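Local coordinates for protein cellulase (Xanthomonas axonopodis pv. citri, PDB 4W7W) that probably hydrolyses the beta-1,4 linkages of cellulose as a family 5 glycoside hydrolase, binding cello-oligosaccharide in a cleft of its (beta/alpha)8 barrel, at residues C238-T252 against V274-M286. Numbering follows the deposited sequence. Where two conformers were deposited one is given.
Sequences CTSDSVGQEKLQGFT and VCDKALEGMLTYM
Asp241 and Lys277 run side by side into a salt bridge, Lys277 NZ standing 3.2 Å from Asp241 OD2 and 52° out of the carboxylate plane, an off-plane geometry that suggests a modest bond. Lys277 reaches it through a bend at chi3 in one of its two modelled conformers, which leaves the bridge less certain. A water makes the second polar link: it accepts from Gln245 N at 3.0 Å and donates to Ala278 O at 2.8 Å, joining the first turn of helix 243-258 to a carbonyl of helix 273-288. Where the backbones come close, Ala278 CA lies 3.3 Å from Asp241 O, a CA-H...O contact. Covalent closure comes from the disulfide Cys238-Cys275; beside it, Val274 CG1 packs on the Ser240 backbone.

At the other end the Tyr285 side chain is a knob among Gln245, Leu248, Gln249 and Thr252. Its CG is anti to the backbone N (chi1 -179°), which carries the ring across helix 243-258. Thr252 OG1 meets the ring edge in plane, 3.4 Å from Tyr285 CE2, while also bonding to Leu248 O and Trp293. Gln245 CB touches Tyr285 CB at 3.7 Å. Gln249 crosses the tyrosine at about a right angle and touches it through CG, 3.6 Å from Tyr285 OH, while its NE2 donates in plane to a lone pair of Gln245 OE1. Deeper, Leu248 CD1 lies 3.9 Å from Met286 CG, and Met286 continues onto Trp293 and Trp296 of strand 293-301.

Segments 243-252 and 274-286, at 34° to each other, belong to consecutive outer helices of the barrel, with strand 262-268 between them in sequence. Disulfide and water therefore tie the loop and first turn to helix 273-288, the ion pair being a looser addition, whereas farther along, aromatic and aliphatic packing holds the pair together.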
ATOM      1  N   CYS A 238     -13.523 -15.984   3.551  1.00 11.80           N
ATOM      2  CA  CYS A 238     -13.346 -15.890   2.118  1.00 11.36           C
ATOM      3  C   CYS A 238     -14.584 -16.500   1.526  1.00 11.09           C
ATOM      4  O   CYS A 238     -14.941 -17.633   1.855  1.00 12.62           O
ATOM      5  CB  CYS A 238     -12.082 -16.605   1.692  1.00 11.20           C
ATOM      6  SG  CYS A 238     -10.613 -15.999   2.584  0.80 11.14           S
ATOM      7  N   THR A 239     -15.276 -15.749   0.675  1.00 11.25           N
ATOM      8  CA  THR A 239     -16.604 -16.174   0.243  1.00 11.71           C
ATOM      9  C   THR A 239     -16.585 -17.416  -0.630  1.00 11.91           C
ATOM     10  O   THR A 239     -17.593 -18.094  -0.715  1.00 13.71           O
ATOM     11  CB  THR A 239     -17.353 -15.047  -0.471  1.00 12.45           C
ATOM     12  OG1 THR A 239     -16.588 -14.591  -1.585  1.00 13.94           O
ATOM     13  CG2 THR A 239     -17.635 -13.916   0.504  1.00 13.24           C
ATOM     14  N   SER A 240     -15.457 -17.720  -1.258  1.00 11.25           N
ATOM     15  CA  SER A 240     -15.250 -19.005  -1.909  1.00 11.47           C
ATOM     16  C   SER A 240     -13.769 -19.310  -1.942  1.00 10.85           C
ATOM     17  O   SER A 240     -12.951 -18.452  -1.616  1.00 11.64           O
ATOM     18  CB  SER A 240     -15.784 -19.023  -3.336  1.00 12.01           C
ATOM     19  OG  SER A 240     -14.841 -18.425  -4.215  1.00 12.63           O
ATOM     20  N   ASP A 241     -13.441 -20.520  -2.383  1.00 11.06           N
ATOM     21  CA  ASP A 241     -12.042 -20.922  -2.499  1.00 11.21           C
ATOM     22  C   ASP A 241     -11.356 -20.398  -3.760  1.00 10.96           C
ATOM     23  O   ASP A 241     -10.196 -20.683  -3.974  1.00 12.20           O
ATOM     24  CB  ASP A 241     -11.868 -22.439  -2.329  1.00 12.65           C
ATOM     25  CG  ASP A 241     -12.561 -23.258  -3.380  1.00 14.27           C
ATOM     26  OD1 ASP A 241     -12.899 -22.711  -4.443  1.00 15.68           O
ATOM     27  OD2 ASP A 241     -12.747 -24.483  -3.138  1.00 17.41           O
ATOM     28  N   SER A 242     -12.064 -19.607  -4.570  1.00 11.51           N
ATOM     29  CA  SER A 242     -11.522 -19.064  -5.815  1.00 11.54           C
ATOM     30  C   SER A 242     -11.765 -17.575  -6.006  1.00 10.87           C
ATOM     31  O   SER A 242     -11.390 -17.021  -7.043  1.00 11.24           O
ATOM     32  CB  SER A 242     -12.104 -19.821  -6.999  1.00 13.55           C
ATOM     33  OG  SER A 242     -13.510 -19.682  -7.038  1.00 14.28           O
ATOM     34  N   VAL A 243     -12.371 -16.929  -5.020  1.00  9.96           N
ATOM     35  CA  VAL A 243     -12.831 -15.553  -5.214  1.00  9.74           C
ATOM     36  C   VAL A 243     -11.696 -14.550  -5.391  1.00  9.39           C
ATOM     37  O   VAL A 243     -11.849 -13.555  -6.087  1.00  9.97           O
ATOM     38  CB  VAL A 243     -13.792 -15.104  -4.098  1.00 10.14           C
ATOM     39  CG1 VAL A 243     -13.123 -15.031  -2.734  1.00 10.22           C
ATOM     40  CG2 VAL A 243     -14.476 -13.799  -4.446  1.00 10.71           C
ATOM     41  N   GLY A 244     -10.559 -14.793  -4.749  1.00  9.84           N
ATOM     42  CA  GLY A 244      -9.437 -13.870  -4.882  1.00  9.91           C
ATOM     43  C   GLY A 244      -8.957 -13.713  -6.306  1.00  9.47           C
ATOM     44  O   GLY A 244      -8.891 -12.598  -6.827  1.00 10.00           O
ATOM     45  N   GLN A 245      -8.607 -14.825  -6.950  1.00 10.15           N
ATOM     46  CA  GLN A 245      -8.164 -14.752  -8.344  1.00 10.57           C
ATOM     47  C   GLN A 245      -9.264 -14.197  -9.232  1.00 10.17           C
ATOM     48  O   GLN A 245      -8.989 -13.397 -10.123  1.00 11.12           O
ATOM     49  CB  GLN A 245      -7.581 -16.068  -8.867  1.00 12.79           C
ATOM     50  CG  GLN A 245      -8.559 -17.215  -9.011  1.00 14.07           C
ATOM     51  CD  GLN A 245      -9.331 -17.224 -10.319  0.70 18.70           C
ATOM     52  OE1 GLN A 245      -9.023 -16.487 -11.261  0.50 16.29           O
ATOM     53  NE2 GLN A 245     -10.335 -18.084 -10.388  0.50 23.54           N
ATOM     54  N   GLU A 246     -10.513 -14.584  -8.973  1.00  9.08           N
ATOM     55  CA  GLU A 246     -11.626 -14.060  -9.752  1.00  9.16           C
ATOM     56  C   GLU A 246     -11.686 -12.532  -9.751  1.00  8.51           C
ATOM     57  O   GLU A 246     -11.860 -11.915 -10.794  1.00  9.31           O
ATOM     58  CB  GLU A 246     -12.945 -14.637  -9.259  1.00 10.62           C
ATOM     59  CG  GLU A 246     -13.082 -16.106  -9.627  1.00 13.07           C
ATOM     60  CD  GLU A 246     -14.160 -16.847  -8.863  1.00 13.94           C
ATOM     61  OE1 GLU A 246     -14.924 -16.189  -8.126  1.00 14.57           O
ATOM     62  OE2 GLU A 246     -14.238 -18.094  -9.017  1.00 16.14           O
ATOM     63  N   LYS A 247     -11.526 -11.944  -8.575  1.00  8.52           N
ATOM     64  CA  LYS A 247     -11.645 -10.509  -8.423  1.00  8.20           C
ATOM     65  C   LYS A 247     -10.443  -9.744  -8.949  1.00  7.37           C
ATOM     66  O   LYS A 247     -10.550  -8.534  -9.175  1.00  9.07           O
ATOM     67  CB  LYS A 247     -11.909 -10.160  -6.959  1.00  9.05           C
ATOM     68  CG  LYS A 247     -13.248 -10.658  -6.424  1.00 10.65           C
ATOM     69  CD  LYS A 247     -14.442 -10.221  -7.256  1.00 11.88           C
ATOM     70  CE  LYS A 247     -15.718 -10.861  -6.770  1.00 14.00           C
ATOM     71  NZ  LYS A 247     -16.898 -10.428  -7.575  1.00 16.80           N
ATOM     72  N   LEU A 248      -9.324 -10.418  -9.184  1.00  7.56           N
ATOM     73  CA  LEU A 248      -8.159  -9.779  -9.801  1.00  6.92           C
ATOM     74  C   LEU A 248      -8.210  -9.745 -11.322  1.00  7.18           C
ATOM     75  O   LEU A 248      -7.451  -9.000 -11.931  1.00  7.50           O
ATOM     76  CB  LEU A 248      -6.880 -10.500  -9.379  1.00  6.75           C
ATOM     77  CG  LEU A 248      -6.534 -10.481  -7.880  1.00  7.55           C
ATOM     78  CD1 LEU A 248      -5.190 -11.141  -7.669  1.00  8.23           C
ATOM     79  CD2 LEU A 248      -6.519  -9.071  -7.308  1.00  7.74           C
ATOM     80  N   GLN A 249      -9.083 -10.533 -11.949  1.00  7.10           N
ATOM     81  CA  GLN A 249      -9.018 -10.710 -13.400  1.00  7.94           C
ATOM     82  C   GLN A 249      -9.264  -9.422 -14.184  1.00  7.20           C
ATOM     83  O   GLN A 249      -8.554  -9.153 -15.146  1.00  7.83           O
ATOM     84  CB  GLN A 249      -9.991 -11.794 -13.890  1.00  9.42           C
ATOM     85  CG  GLN A 249      -9.552 -13.175 -13.498  1.00 11.48           C
ATOM     86  CD  GLN A 249     -10.325 -14.247 -14.221  1.00 18.09           C
ATOM     87  OE1 GLN A 249     -10.883 -14.020 -15.304  1.00 20.30           O
ATOM     88  NE2 GLN A 249     -10.331 -15.419 -13.659  1.00 20.23           N
ATOM     89  N   GLY A 250     -10.306  -8.664 -13.838  1.00  7.26           N
ATOM     90  CA  GLY A 250     -10.629  -7.465 -14.610  1.00  7.26           C
ATOM     91  C   GLY A 250      -9.538  -6.399 -14.561  1.00  6.80           C
ATOM     92  O   GLY A 250      -9.185  -5.804 -15.579  1.00  6.85           O
ATOM     93  N   PHE A 251      -8.989  -6.204 -13.363  1.00  6.62           N
ATOM     94  CA  PHE A 251      -7.869  -5.305 -13.157  1.00  6.41           C
ATOM     95  C   PHE A 251      -6.640  -5.779 -13.913  1.00  5.81           C
ATOM     96  O   PHE A 251      -5.972  -4.971 -14.570  1.00  6.12           O
ATOM     97  CB  PHE A 251      -7.612  -5.172 -11.654  1.00  6.20           C
ATOM     98  CG  PHE A 251      -6.431  -4.319 -11.297  1.00  6.13           C
ATOM     99  CD1 PHE A 251      -6.460  -2.941 -11.456  1.00  6.42           C
ATOM    100  CD2 PHE A 251      -5.276  -4.888 -10.793  1.00  6.69           C
ATOM    101  CE1 PHE A 251      -5.368  -2.172 -11.098  1.00  7.13           C
ATOM    102  CE2 PHE A 251      -4.183  -4.119 -10.442  1.00  6.59           C
ATOM    103  CZ  PHE A 251      -4.242  -2.756 -10.589  1.00  5.88           C
ATOM    104  N   THR A 252      -6.354  -7.077 -13.838  1.00  6.30           N
ATOM    105  CA  THR A 252      -5.214  -7.635 -14.557  1.00  6.40           C
ATOM    106  C   THR A 252      -5.346  -7.375 -16.056  1.00  6.55           C
ATOM    107  O   THR A 252      -4.388  -6.969 -16.725  1.00  6.72           O
ATOM    108  CB  THR A 252      -5.107  -9.140 -14.262  1.00  6.89           C
ATOM    109  OG1 THR A 252      -4.892  -9.326 -12.861  1.00  7.34           O
ATOM    110  CG2 THR A 252      -3.986  -9.802 -15.022  1.00  8.08           C
ATOM    111  N   VAL A 274     -10.896 -22.862   3.435  1.00  7.91           N
ATOM    112  CA  VAL A 274     -11.394 -22.180   2.239  1.00  8.76           C
ATOM    113  C   VAL A 274     -10.502 -20.979   1.928  1.00  8.36           C
ATOM    114  O   VAL A 274     -10.127 -20.753   0.771  1.00  8.74           O
ATOM    115  CB  VAL A 274     -12.863 -21.762   2.408  1.00  9.93           C
ATOM    116  CG1 VAL A 274     -13.292 -20.851   1.276  1.00 11.19           C
ATOM    117  CG2 VAL A 274     -13.751 -22.993   2.446  1.00 11.63           C
ATOM    118  N   CYS A 275     -10.159 -20.213   2.963  1.00  7.99           N
ATOM    119  CA  CYS A 275      -9.262 -19.071   2.772  1.00  7.88           C
ATOM    120  C   CYS A 275      -7.864 -19.481   2.288  1.00  7.60           C
ATOM    121  O   CYS A 275      -7.295 -18.783   1.440  1.00  8.09           O
ATOM    122  CB  CYS A 275      -9.117 -18.267   4.046  1.00  8.64           C
ATOM    123  SG  CYS A 275     -10.499 -17.163   4.355  1.00 11.59           S
ATOM    124  N   ASP A 276      -7.304 -20.565   2.832  1.00  7.78           N
ATOM    125  CA  ASP A 276      -5.979 -20.986   2.390  1.00  7.61           C
ATOM    126  C   ASP A 276      -6.000 -21.353   0.908  1.00  8.07           C
ATOM    127  O   ASP A 276      -5.065 -21.048   0.173  1.00  8.49           O
ATOM    128  CB  ASP A 276      -5.442 -22.165   3.201  1.00  7.60           C
ATOM    129  CG  ASP A 276      -4.767 -21.768   4.519  1.00  8.60           C
ATOM    130  OD1 ASP A 276      -4.579 -20.562   4.783  1.00  9.53           O
ATOM    131  OD2 ASP A 276      -4.400 -22.715   5.257  1.00  9.67           O
ATOM    132  N   LYS A 277      -7.054 -22.033   0.460  0.60  7.85           N
ATOM    133  CA  LYS A 277      -7.184 -22.345  -0.972  0.60  8.71           C
ATOM    134  C   LYS A 277      -7.284 -21.073  -1.804  0.60  8.73           C
ATOM    135  O   LYS A 277      -6.650 -20.947  -2.852  0.60  9.09           O
ATOM    136  CB  LYS A 277      -8.407 -23.218  -1.254  0.60  9.22           C
ATOM    137  CG  LYS A 277      -8.238 -24.660  -0.869  0.60  8.89           C
ATOM    138  CD  LYS A 277      -9.473 -25.443  -1.271  0.60 12.38           C
ATOM    139  CE  LYS A 277      -9.473 -25.728  -2.769  0.60 17.52           C
ATOM    140  NZ  LYS A 277     -10.493 -26.741  -3.148  0.60 25.20           N
ATOM    141  N   ALA A 278      -8.068 -20.119  -1.321  1.00  8.31           N
ATOM    142  CA  ALA A 278      -8.204 -18.852  -2.039  1.00  7.98           C
ATOM    143  C   ALA A 278      -6.889 -18.107  -2.102  1.00  7.85           C
ATOM    144  O   ALA A 278      -6.571 -17.475  -3.109  1.00  8.66           O
ATOM    145  CB  ALA A 278      -9.273 -18.003  -1.397  1.00  8.50           C
ATOM    146  N   LEU A 279      -6.129 -18.170  -1.018  1.00  7.43           N
ATOM    147  CA  LEU A 279      -4.833 -17.515  -0.954  1.00  7.56           C
ATOM    148  C   LEU A 279      -3.871 -18.135  -1.957  1.00  7.28           C
ATOM    149  O   LEU A 279      -3.240 -17.426  -2.754  1.00  8.02           O
ATOM    150  CB  LEU A 279      -4.276 -17.582   0.471  1.00  7.13           C
ATOM    151  CG  LEU A 279      -2.888 -16.984   0.645  1.00  7.10           C
ATOM    152  CD1 LEU A 279      -2.867 -15.517   0.240  1.00  6.84           C
ATOM    153  CD2 LEU A 279      -2.401 -17.150   2.065  1.00  7.77           C
ATOM    154  N   GLU A 280      -3.775 -19.464  -1.935  1.00  7.82           N
ATOM    155  CA  GLU A 280      -2.938 -20.160  -2.898  1.00  8.46           C
ATOM    156  C   GLU A 280      -3.343 -19.761  -4.321  1.00  8.36           C
ATOM    157  O   GLU A 280      -2.498 -19.504  -5.191  1.00  8.62           O
ATOM    158  CB  GLU A 280      -3.074 -21.679  -2.724  1.00  9.29           C
ATOM    159  CG  GLU A 280      -2.503 -22.231  -1.424  1.00 10.97           C
ATOM    160  CD  GLU A 280      -1.060 -22.711  -1.505  1.00 11.13           C
ATOM    161  OE1 GLU A 280      -0.335 -22.393  -2.477  1.00 15.52           O
ATOM    162  OE2 GLU A 280      -0.626 -23.354  -0.536  1.00 12.83           O
ATOM    163  N   GLY A 281      -4.650 -19.706  -4.561  1.00  8.20           N
ATOM    164  CA  GLY A 281      -5.129 -19.396  -5.901  1.00  8.70           C
ATOM    165  C   GLY A 281      -4.767 -17.999  -6.357  1.00  8.80           C
ATOM    166  O   GLY A 281      -4.394 -17.784  -7.515  1.00  9.49           O
ATOM    167  N   MET A 282      -4.869 -17.020  -5.463  1.00  8.96           N
ATOM    168  CA  MET A 282      -4.569 -15.652  -5.855  1.00  9.57           C
ATOM    169  C   MET A 282      -3.068 -15.427  -6.004  1.00  8.46           C
ATOM    170  O   MET A 282      -2.647 -14.716  -6.924  1.00  8.68           O
ATOM    171  CB  MET A 282      -5.304 -14.668  -4.953  1.00 12.39           C
ATOM    172  CG  MET A 282      -4.758 -14.425  -3.596  1.00 12.91           C
ATOM    173  SD  MET A 282      -5.967 -13.459  -2.636  0.70 11.11           S
ATOM    174  CE  MET A 282      -6.068 -11.949  -3.570  1.00 14.97           C
ATOM    175  N   LEU A 283      -2.251 -16.066  -5.167  1.00  8.02           N
ATOM    176  CA  LEU A 283      -0.800 -15.965  -5.313  1.00  8.26           C
ATOM    177  C   LEU A 283      -0.329 -16.641  -6.598  1.00  7.96           C
ATOM    178  O   LEU A 283       0.520 -16.106  -7.320  1.00  9.04           O
ATOM    179  CB  LEU A 283      -0.124 -16.569  -4.089  1.00  8.00           C
ATOM    180  CG  LEU A 283      -0.365 -15.840  -2.769  1.00  8.34           C
ATOM    181  CD1 LEU A 283       0.199 -16.644  -1.626  1.00  9.81           C
ATOM    182  CD2 LEU A 283       0.257 -14.472  -2.777  1.00  9.80           C
ATOM    183  N   THR A 284      -0.907 -17.803  -6.904  1.00  7.90           N
ATOM    184  CA  THR A 284      -0.622 -18.499  -8.143  1.00  8.38           C
ATOM    185  C   THR A 284      -1.047 -17.655  -9.355  1.00  8.48           C
ATOM    186  O   THR A 284      -0.309 -17.545 -10.350  1.00  8.94           O
ATOM    187  CB  THR A 284      -1.330 -19.860  -8.159  1.00  9.03           C
ATOM    188  OG1 THR A 284      -0.761 -20.676  -7.138  1.00  9.76           O
ATOM    189  CG2 THR A 284      -1.175 -20.547  -9.512  1.00 10.32           C
ATOM    190  N   TYR A 285      -2.213 -17.022  -9.244  1.00  7.65           N
ATOM    191  CA  TYR A 285      -2.714 -16.183 -10.333  1.00  8.23           C
ATOM    192  C   TYR A 285      -1.762 -15.018 -10.625  1.00  7.81           C
ATOM    193  O   TYR A 285      -1.444 -14.727 -11.786  1.00  8.03           O
ATOM    194  CB  TYR A 285      -4.119 -15.658 -10.014  1.00  8.30           C
ATOM    195  CG  TYR A 285      -4.681 -14.805 -11.113  1.00  7.75           C
ATOM    196  CD1 TYR A 285      -5.366 -15.368 -12.178  1.00  8.27           C
ATOM    197  CD2 TYR A 285      -4.515 -13.429 -11.117  1.00  8.43           C
ATOM    198  CE1 TYR A 285      -5.859 -14.595 -13.210  1.00  8.61           C
ATOM    199  CE2 TYR A 285      -4.986 -12.654 -12.163  1.00  8.55           C
ATOM    200  CZ  TYR A 285      -5.661 -13.242 -13.200  1.00  8.05           C
ATOM    201  OH  TYR A 285      -6.122 -12.448 -14.219  1.00  9.14           O
ATOM    202  N   MET A 286      -1.284 -14.353  -9.580  1.00  7.28           N
ATOM    203  CA  MET A 286      -0.365 -13.234  -9.810  1.00  7.40           C
ATOM    204  C   MET A 286       0.940 -13.712 -10.447  1.00  7.99           C
ATOM    205  O   MET A 286       1.457 -13.050 -11.334  1.00  9.17           O
ATOM    206  CB  MET A 286      -0.145 -12.436  -8.530  1.00  7.44           C
ATOM    207  CG  MET A 286      -1.359 -11.601  -8.163  1.00  7.28           C
ATOM    208  SD  MET A 286      -1.116 -10.548  -6.717  1.00  7.52           S
ATOM    209  CE  MET A 286      -1.229 -11.771  -5.427  1.00  7.72           C
TER
HETATM  210  O   HOH W   1      -8.562 -17.117  -5.026  1.00 13.93           O
HETATM  211  O   HOH W   2      -7.076 -10.815 -17.125  1.00 14.04           O